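Phenolic acid decarboxylase (Sedimentibacter hydroxybenzoicus, PDB 7AE5) decarboxylates vanillic acid and, reversibly, 4-hydroxybenzoate and 3,4-dihydroxybenzoate, as an oxygen-sensitive UbiD-family enzyme that uses prenylated FMN and manganese. Local coordinates at the interface of chains A and B and the interface of chains A and C. Residues are numbered along the deposited sequence; one frame, centred on the assembly and turned at random. Chains: chain A/B, Phenolic acid decarboxylase; chain C, Protein ShdD.

Contacts 1, 3 and 4 belong to one two-fold interface between chains A and B, while contact 2 joins chain A to the small subunit ShdD. Centre to centre, contact 4, close to the two-fold, is about 23 Å from contact 1 and 21 Å from contact 3; contacts 1 and 3 are 41 Å apart, and contact 2 is about 28 Å from contact 3. A:Thr455 and B:Ser282 of contact 1 return as B:Thr455 and A:Ser282 in contact 3, which shares helix 397-407 with contact 4. Contact 3 lies near A:Glu278, the predicted proton donor, at about 9 Å, and contact 2 farther off at about 18 Å.

Contact 1: the interface of chains A and B. Residues chain A 455-458; chain B 277, 281-283.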
# COMPACT_ATOMS: atom_id res chain seq x y z
N THR A 455 27.35 -10.53 -3.67
CA THR A 455 28.41 -10.28 -4.65
C THR A 455 29.63 -9.69 -3.96
O THR A 455 29.50 -8.89 -3.02
CB THR A 455 27.94 -9.34 -5.76
OG1 THR A 455 27.43 -8.13 -5.18
CG2 THR A 455 26.86 -10.00 -6.60
N GLN A 456 30.81 -10.08 -4.43
CA GLN A 456 32.06 -9.52 -3.93
C GLN A 456 32.33 -8.21 -4.67
O GLN A 456 32.57 -8.22 -5.88
CB GLN A 456 33.20 -10.51 -4.11
CG GLN A 456 34.55 -9.98 -3.63
CD GLN A 456 34.49 -9.48 -2.19
OE1 GLN A 456 34.14 -10.23 -1.28
NE2 GLN A 456 34.85 -8.22 -2.00
N LEU A 457 32.29 -7.10 -3.95
CA LEU A 457 32.55 -5.81 -4.56
C LEU A 457 34.00 -5.70 -5.02
O LEU A 457 34.89 -6.38 -4.50
CB LEU A 457 32.23 -4.69 -3.57
CG LEU A 457 30.76 -4.62 -3.19
CD1 LEU A 457 30.50 -3.48 -2.24
CD2 LEU A 457 29.90 -4.48 -4.44
N LEU A 458 34.22 -4.84 -6.01
CA LEU A 458 35.56 -4.61 -6.55
C LEU A 458 36.29 -3.65 -5.62
O LEU A 458 36.33 -2.43 -5.84
CB LEU A 458 35.47 -4.09 -7.98
CG LEU A 458 34.91 -5.07 -9.00
CD1 LEU A 458 34.57 -4.38 -10.31
CD2 LEU A 458 35.90 -6.20 -9.24
N GLY B 277 36.02 -8.11 -13.04
CA GLY B 277 35.03 -7.12 -12.65
C GLY B 277 34.03 -6.85 -13.75
O GLY B 277 34.33 -6.96 -14.94
N GLY B 281 30.05 -3.23 -10.58
CA GLY B 281 31.00 -3.03 -9.50
C GLY B 281 31.38 -4.27 -8.72
O GLY B 281 32.00 -4.14 -7.66
N SER B 282 31.05 -5.46 -9.21
CA SER B 282 31.37 -6.70 -8.52
C SER B 282 32.07 -7.66 -9.47
O SER B 282 32.01 -7.50 -10.70
CB SER B 282 30.11 -7.36 -7.94
OG SER B 282 29.30 -6.42 -7.26
N TYR B 283 32.72 -8.66 -8.89
CA TYR B 283 33.39 -9.68 -9.69
C TYR B 283 32.36 -10.58 -10.36
O TYR B 283 31.33 -10.92 -9.78
CB TYR B 283 34.31 -10.53 -8.81
CG TYR B 283 35.59 -9.85 -8.38
CD1 TYR B 283 36.65 -9.71 -9.26
CD2 TYR B 283 35.73 -9.36 -7.09
CE1 TYR B 283 37.83 -9.09 -8.87
CE2 TYR B 283 36.90 -8.75 -6.68
CZ TYR B 283 37.94 -8.61 -7.58
OH TYR B 283 39.10 -8.00 -7.17
O HOH W 1 30.71 -11.42 -6.73
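A:Leu458 lays its CD2 methyl on the ring of B:Tyr283, 3.4 Å from the centroid and almost over its centre, a CH-pi contact. This is the tight half of the site. The other methyl, CD1, turns to B:Gly281 and B:Gly277, meeting CA of B:Gly277 at 3.6 Å; glycines suit these places because they have no side chain to hold the leucine off. With CG anti to the carbonyl carbon (chi1 -74°), B:Tyr283 swings its ring beside the backbone N, where one face meets that CD2 methyl. A:Gln456 and B:Tyr283 lie side by side, pointing the same way, amide and ring planes 50° apart, with A:Gln456 CG 3.7 Å from B:Tyr283 CD2. An alanine in place of B:Tyr283 would probably leave A:Leu458 CD2 without its aromatic support and open a gap beside A:Gln456. The backbones form an antiparallel bridge, A:Leu457 opposite B:Ser282. B:Tyr283 N donates to A:Gln456 O at 3.0 Å, and A:Leu458 N to B:Gly281 O at 2.9 Å. The looser side is the A:Thr455 end. There A:Thr455 OG1 and B:Ser282 OG make a weak hydrogen bond of 3.3 Å, and water 1 spans A:Gln456 N and B:Tyr283 O. A bend at chi2 (53°) brings A:Gln456 NE2 to a lone pair of A:Leu457 O at 3.1 Å, in the carbonyl plane. The site ties segment 455-458 to the neighbour's 277-283 segment and probably helps to hold the dimer unit of the hexamer.

Contact 2: the interface of chains A and C. Residues chain A 31, 131-133, 141; chain C 25, 34-36, 39.
Two pairs of opposite charge join A:Glu31 to C:Arg36 and A:Arg133 to C:Glu39. The carboxylate of A:Glu31 and the guanidinium of C:Arg36 lie nearly coplanar, 5° apart; NE donates to the syn side of OE1 at 3.2 Å, somewhat out of the carboxylate plane, while the NH2 to OE2 distance is too short to trust. A:Arg133, CG anti to the backbone N (chi1 172°), bends at chi3 (-91°), which turns its guanidinium edge to C:Glu39 and C:Ser34 O. NH1 donates to C:Glu39 OE1 at 2.8 Å. Each acid is positioned by its own chain: C:Arg36 N donates to C:Glu39 OE2 at 2.9 Å, from above the carboxylate plane, and A:Arg133 N to A:Glu31 OE2. Main-chain carbonyls take further N-H groups: C:Arg36 NH2 donates to A:Leu131 O at 2.9 Å, and A:Arg133 NH2 to C:Ser34 O at 2.6 Å, nearly along the C=O axis. Arginine suits both places, since one flat group serves a carboxylate and a carbonyl together. C:Arg36 NH2 also stands over the rim of the A:Phe141 face as a cation-pi contact, while C:Val25 CG2 meets the ring edge. Water 2 links A:Phe141 N to C:Ser34 OG. ShdD presents strands 24-28, ending on zinc ligand C:Cys28, and 34-36, and the following loop with C:Glu39, to loop residues of chain A.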
# COMPACT_ATOMS: atom_id res chain seq x y z
N GLU A 31 20.96 46.77 -14.20
CA GLU A 31 20.05 45.71 -14.57
C GLU A 31 19.99 45.58 -16.08
O GLU A 31 19.99 46.59 -16.79
CB GLU A 31 18.64 45.96 -14.02
CG GLU A 31 18.60 46.27 -12.53
CD GLU A 31 18.49 47.75 -12.24
OE1 GLU A 31 18.02 48.50 -13.12
OE2 GLU A 31 18.87 48.16 -11.13
N LEU A 131 23.36 49.73 -5.96
CA LEU A 131 22.16 48.92 -5.83
C LEU A 131 21.59 48.58 -7.20
O LEU A 131 21.77 49.32 -8.17
CB LEU A 131 21.11 49.65 -4.99
CG LEU A 131 21.51 49.97 -3.55
CD1 LEU A 131 20.59 51.04 -2.97
CD2 LEU A 131 21.48 48.72 -2.68
N TYR A 132 20.89 47.45 -7.27
CA TYR A 132 20.34 46.96 -8.52
C TYR A 132 19.19 46.01 -8.22
O TYR A 132 18.96 45.62 -7.07
CB TYR A 132 21.41 46.27 -9.37
CG TYR A 132 22.00 45.04 -8.72
CD1 TYR A 132 23.02 45.15 -7.79
CD2 TYR A 132 21.52 43.78 -9.03
CE1 TYR A 132 23.56 44.03 -7.19
CE2 TYR A 132 22.05 42.65 -8.43
CZ TYR A 132 23.07 42.78 -7.52
OH TYR A 132 23.60 41.66 -6.92
N ARG A 133 18.47 45.64 -9.27
CA ARG A 133 17.35 44.71 -9.16
C ARG A 133 17.87 43.30 -9.41
O ARG A 133 18.38 42.99 -10.49
CB ARG A 133 16.25 45.07 -10.15
CG ARG A 133 15.14 44.03 -10.25
CD ARG A 133 13.90 44.63 -10.90
NE ARG A 133 12.99 45.18 -9.90
CZ ARG A 133 12.57 46.44 -9.89
NH1 ARG A 133 12.96 47.31 -10.80
NH2 ARG A 133 11.73 46.83 -8.93
N PHE A 141 15.16 47.20 -5.15
CA PHE A 141 16.58 46.86 -5.06
C PHE A 141 16.87 46.29 -3.68
O PHE A 141 16.45 46.85 -2.67
CB PHE A 141 17.45 48.08 -5.33
CG PHE A 141 17.12 48.79 -6.62
CD1 PHE A 141 16.75 48.07 -7.74
CD2 PHE A 141 17.19 50.17 -6.70
CE1 PHE A 141 16.44 48.71 -8.93
CE2 PHE A 141 16.88 50.82 -7.89
CZ PHE A 141 16.51 50.09 -9.00
N VAL C 25 15.83 56.94 -10.22
CA VAL C 25 15.09 55.88 -9.55
C VAL C 25 13.80 56.47 -8.99
O VAL C 25 13.85 57.46 -8.24
CB VAL C 25 15.92 55.21 -8.44
CG1 VAL C 25 15.03 54.37 -7.54
CG2 VAL C 25 17.02 54.36 -9.05
N SER C 34 9.77 50.22 -6.48
CA SER C 34 10.84 51.07 -6.97
C SER C 34 11.36 50.54 -8.30
O SER C 34 11.40 49.33 -8.54
CB SER C 34 11.99 51.17 -5.96
OG SER C 34 12.19 49.94 -5.29
N TRP C 35 11.78 51.47 -9.17
CA TRP C 35 12.28 51.09 -10.48
C TRP C 35 13.13 52.23 -11.04
O TRP C 35 12.88 53.40 -10.75
CB TRP C 35 11.14 50.74 -11.45
CG TRP C 35 10.34 51.92 -11.92
CD1 TRP C 35 10.54 52.65 -13.05
CD2 TRP C 35 9.19 52.49 -11.28
NE1 TRP C 35 9.60 53.64 -13.16
CE2 TRP C 35 8.75 53.57 -12.08
CE3 TRP C 35 8.49 52.20 -10.10
CZ2 TRP C 35 7.65 54.35 -11.74
CZ3 TRP C 35 7.39 52.98 -9.77
CH2 TRP C 35 6.99 54.04 -10.59
N ARG C 36 14.13 51.86 -11.83
CA ARG C 36 15.00 52.83 -12.47
C ARG C 36 14.37 53.35 -13.76
O ARG C 36 13.51 52.71 -14.37
CB ARG C 36 16.36 52.21 -12.77
CG ARG C 36 17.55 53.05 -12.36
CD ARG C 36 18.84 52.45 -12.90
NE ARG C 36 19.23 51.26 -12.15
CZ ARG C 36 19.64 51.25 -10.89
NH1 ARG C 36 19.76 52.37 -10.19
NH2 ARG C 36 19.94 50.10 -10.31
N GLU C 39 14.87 51.10 -16.74
CA GLU C 39 14.14 49.85 -16.79
C GLU C 39 12.81 50.04 -17.52
O GLU C 39 12.30 51.15 -17.67
CB GLU C 39 13.88 49.31 -15.39
CG GLU C 39 15.13 49.02 -14.57
CD GLU C 39 14.81 48.39 -13.23
OE1 GLU C 39 14.36 47.22 -13.20
OE2 GLU C 39 15.00 49.07 -12.19
O HOH W 2 15.08 49.98 -4.14

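Contact 3: the interface of chains A and B. Residues chain A 282, 424-427; chain B 406-407, 451, 453, 455.
The guanidinium of B:Arg453 reaches chain A with waters 3 and 4 at its edge, in plane, along with the carbonyl carbon of A:Leu425. One face is met by A:Pro427, whose CB stands almost directly above NH2 at 3.7 Å. On the opposite side, tilted well out of the plane, lies A:Pro424 O, to which NH2 donates at 2.9 Å. The two waters complete the grip: NE bonds water 3 at 2.8 Å in a nearly straight line, water 3 also meets A:Pro424 O at 2.7 Å, and NH2 reaches A:Leu425 O through water 4. The arm bends at chi3 (70°), which turns the flat tip toward these carbonyls. An alanine at B:Arg453 would probably leave A:Pro424 O and both waters without their donor and take the cover from one side of A:Pro427. That proline is wedged, with 89 Å² hidden, its CG 3.4 Å from the carbonyl oxygen of B:Thr406, near the end of helix 397-407, and its CB 3.9 Å from CG2 of B:Thr455. A rigid ring suits a place with neighbours on several sides. Beyond it, CB of A:Ser282 packs on CB of B:Thr455 at 3.6 Å. A:Ser282 OG sits between N and the carbonyl carbon (chi1 60°), unlike B:Ser282 in contact 1 (-47°), and stands 4.2 Å from B:Thr455 OG1, so the weak bond there is not repeated. The site fastens the 453-455 segment of one subunit to the other near A:Glu278, and probably helps shape the active-site surroundings.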
# COMPACT_ATOMS: atom_id res chain seq x y z
N SER A 282 11.63 30.11 -5.85
CA SER A 282 10.49 30.88 -6.34
C SER A 282 10.38 32.18 -5.54
O SER A 282 11.09 32.40 -4.56
CB SER A 282 9.19 30.08 -6.24
OG SER A 282 8.92 29.69 -4.91
N PRO A 424 6.00 24.26 5.30
CA PRO A 424 5.21 24.85 4.20
C PRO A 424 6.06 25.32 3.04
O PRO A 424 5.56 25.40 1.91
CB PRO A 424 4.47 26.02 4.87
CG PRO A 424 4.69 25.85 6.35
CD PRO A 424 5.96 25.09 6.51
N LEU A 425 7.34 25.63 3.27
CA LEU A 425 8.23 26.05 2.19
C LEU A 425 8.42 24.98 1.13
O LEU A 425 8.99 25.27 0.08
CB LEU A 425 9.58 26.50 2.78
CG LEU A 425 10.43 25.57 3.66
CD1 LEU A 425 11.06 24.41 2.90
CD2 LEU A 425 11.51 26.39 4.36
N ASP A 426 7.97 23.75 1.39
CA ASP A 426 7.94 22.71 0.37
C ASP A 426 6.60 22.86 -0.35
O ASP A 426 5.56 22.53 0.23
CB ASP A 426 8.08 21.33 1.00
CG ASP A 426 7.84 20.18 0.01
OD1 ASP A 426 8.03 19.02 0.45
OD2 ASP A 426 7.51 20.40 -1.17
N PRO A 427 6.59 23.34 -1.60
CA PRO A 427 5.30 23.65 -2.25
C PRO A 427 4.50 22.43 -2.66
O PRO A 427 3.33 22.58 -3.02
CB PRO A 427 5.73 24.46 -3.48
CG PRO A 427 7.09 23.94 -3.80
CD PRO A 427 7.74 23.64 -2.47
N THR B 406 11.11 19.60 -4.01
CA THR B 406 10.06 20.61 -4.14
C THR B 406 8.88 20.19 -5.01
O THR B 406 7.84 20.86 -4.95
CB THR B 406 10.63 21.92 -4.70
OG1 THR B 406 11.26 21.67 -5.96
CG2 THR B 406 11.65 22.51 -3.74
N ARG B 407 9.00 19.13 -5.81
CA ARG B 407 7.94 18.73 -6.72
C ARG B 407 7.40 17.32 -6.46
O ARG B 407 6.48 16.89 -7.16
CB ARG B 407 8.43 18.81 -8.18
CG ARG B 407 8.99 20.15 -8.59
CD ARG B 407 8.09 21.29 -8.16
NE ARG B 407 8.15 22.41 -9.08
CZ ARG B 407 8.57 23.62 -8.76
NH1 ARG B 407 8.98 23.91 -7.54
NH2 ARG B 407 8.57 24.57 -9.69
N ASN B 451 -2.92 21.72 -7.87
CA ASN B 451 -1.65 22.16 -7.31
C ASN B 451 -1.89 22.70 -5.91
O ASN B 451 -2.60 23.70 -5.75
CB ASN B 451 -1.00 23.23 -8.19
CG ASN B 451 0.48 23.38 -7.92
OD1 ASN B 451 0.96 23.15 -6.81
ND2 ASN B 451 1.23 23.78 -8.94
N ARG B 453 -0.07 24.44 -3.95
CA ARG B 453 0.36 25.83 -3.83
C ARG B 453 1.19 26.17 -5.06
O ARG B 453 2.33 25.71 -5.18
CB ARG B 453 1.15 26.07 -2.55
CG ARG B 453 1.64 27.50 -2.40
CD ARG B 453 2.08 27.80 -0.98
NE ARG B 453 3.31 27.10 -0.63
CZ ARG B 453 4.52 27.53 -0.95
NH1 ARG B 453 4.71 28.64 -1.64
NH2 ARG B 453 5.58 26.81 -0.57
N THR B 455 3.60 28.25 -7.31
CA THR B 455 4.68 29.20 -7.11
C THR B 455 5.09 29.79 -8.45
O THR B 455 4.94 29.17 -9.51
CB THR B 455 5.90 28.53 -6.47
OG1 THR B 455 6.36 27.46 -7.30
CG2 THR B 455 5.54 27.97 -5.09
O HOH W 3 3.13 24.81 0.90
O HOH W 4 8.56 27.45 -1.19

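Contact 4: the interface of chains A and B. Residues chain A 397-398, 401; chain B 397-398, 401.
A:Leu397 and B:Leu397 lie antiparallel, each running past the other and laying its CD1 methyl against the other's base. They bury 63 and 57 Å² and carry nearly all of the contact. CD1 of A:Leu397 rests on CB of B:Leu397 at 3.5 Å, and the reverse pair, CD1 of B:Leu397 to CB of A:Leu397, repeats that distance. Between them CB of A:Leu397 and CB of B:Leu397 face each other at 3.8 Å. Both side chains have CG anti to the carbonyl carbon (chi1 -75° in chain A, -63° in chain B) and an extended second torsion, which carries the CD1 tip past its twin and onto the first turn of the opposite helix. There CD1 of A:Leu397 lies 3.8 Å from B:Leu397 O and 4.2 Å from CG of B:Met401, the next residue of note with a modest 9 Å² hidden. Leucine suits this place because a branched, flexible apolar chain can interlock with its own copy. The patch is purely van der Waals: polar atoms of the two sides do not come within bonding distance. By joining the starts of the two 397-407 helices near the two-fold axis, it probably adds a small apolar patch to the A-B pairing within the hexamer.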
# COMPACT_ATOMS: atom_id res chain seq x y z
N LEU A 397 27.00 12.26 -5.94
CA LEU A 397 25.66 11.86 -6.38
C LEU A 397 25.70 10.76 -7.44
O LEU A 397 24.73 9.99 -7.55
CB LEU A 397 24.89 13.08 -6.87
CG LEU A 397 24.41 13.98 -5.73
CD1 LEU A 397 23.66 15.20 -6.24
CD2 LEU A 397 23.53 13.19 -4.78
N GLU A 398 26.77 10.66 -8.22
CA GLU A 398 26.87 9.53 -9.14
C GLU A 398 27.12 8.23 -8.39
O GLU A 398 26.70 7.16 -8.86
CB GLU A 398 27.95 9.78 -10.20
CG GLU A 398 29.38 9.70 -9.70
CD GLU A 398 30.40 10.20 -10.71
OE1 GLU A 398 30.09 10.20 -11.92
OE2 GLU A 398 31.51 10.60 -10.30
N MET A 401 23.68 7.31 -6.91
CA MET A 401 22.88 6.66 -7.95
C MET A 401 23.26 5.19 -8.10
O MET A 401 22.38 4.34 -8.27
CB MET A 401 23.05 7.39 -9.28
CG MET A 401 22.26 8.69 -9.39
SD MET A 401 20.48 8.48 -9.22
CE MET A 401 20.19 7.02 -10.22
N LEU B 397 22.67 16.65 -11.22
CA LEU B 397 22.01 15.97 -10.12
C LEU B 397 21.67 16.91 -8.97
O LEU B 397 20.76 16.61 -8.19
CB LEU B 397 22.87 14.80 -9.65
CG LEU B 397 23.06 13.73 -10.73
CD1 LEU B 397 23.87 12.55 -10.23
CD2 LEU B 397 21.71 13.28 -11.26
N GLU B 398 22.39 18.03 -8.83
CA GLU B 398 21.96 19.08 -7.92
C GLU B 398 20.56 19.55 -8.26
O GLU B 398 19.71 19.71 -7.38
CB GLU B 398 22.94 20.25 -7.96
CG GLU B 398 24.28 20.03 -7.28
CD GLU B 398 25.32 21.06 -7.70
OE1 GLU B 398 24.91 22.13 -8.19
OE2 GLU B 398 26.53 20.80 -7.53
N MET B 401 17.92 16.81 -7.55
CA MET B 401 17.59 16.79 -6.12
C MET B 401 16.65 17.93 -5.77
O MET B 401 15.73 17.75 -4.96
CB MET B 401 18.87 16.88 -5.29
CG MET B 401 19.64 15.58 -5.16
SD MET B 401 18.73 14.23 -4.37
CE MET B 401 17.94 15.07 -2.99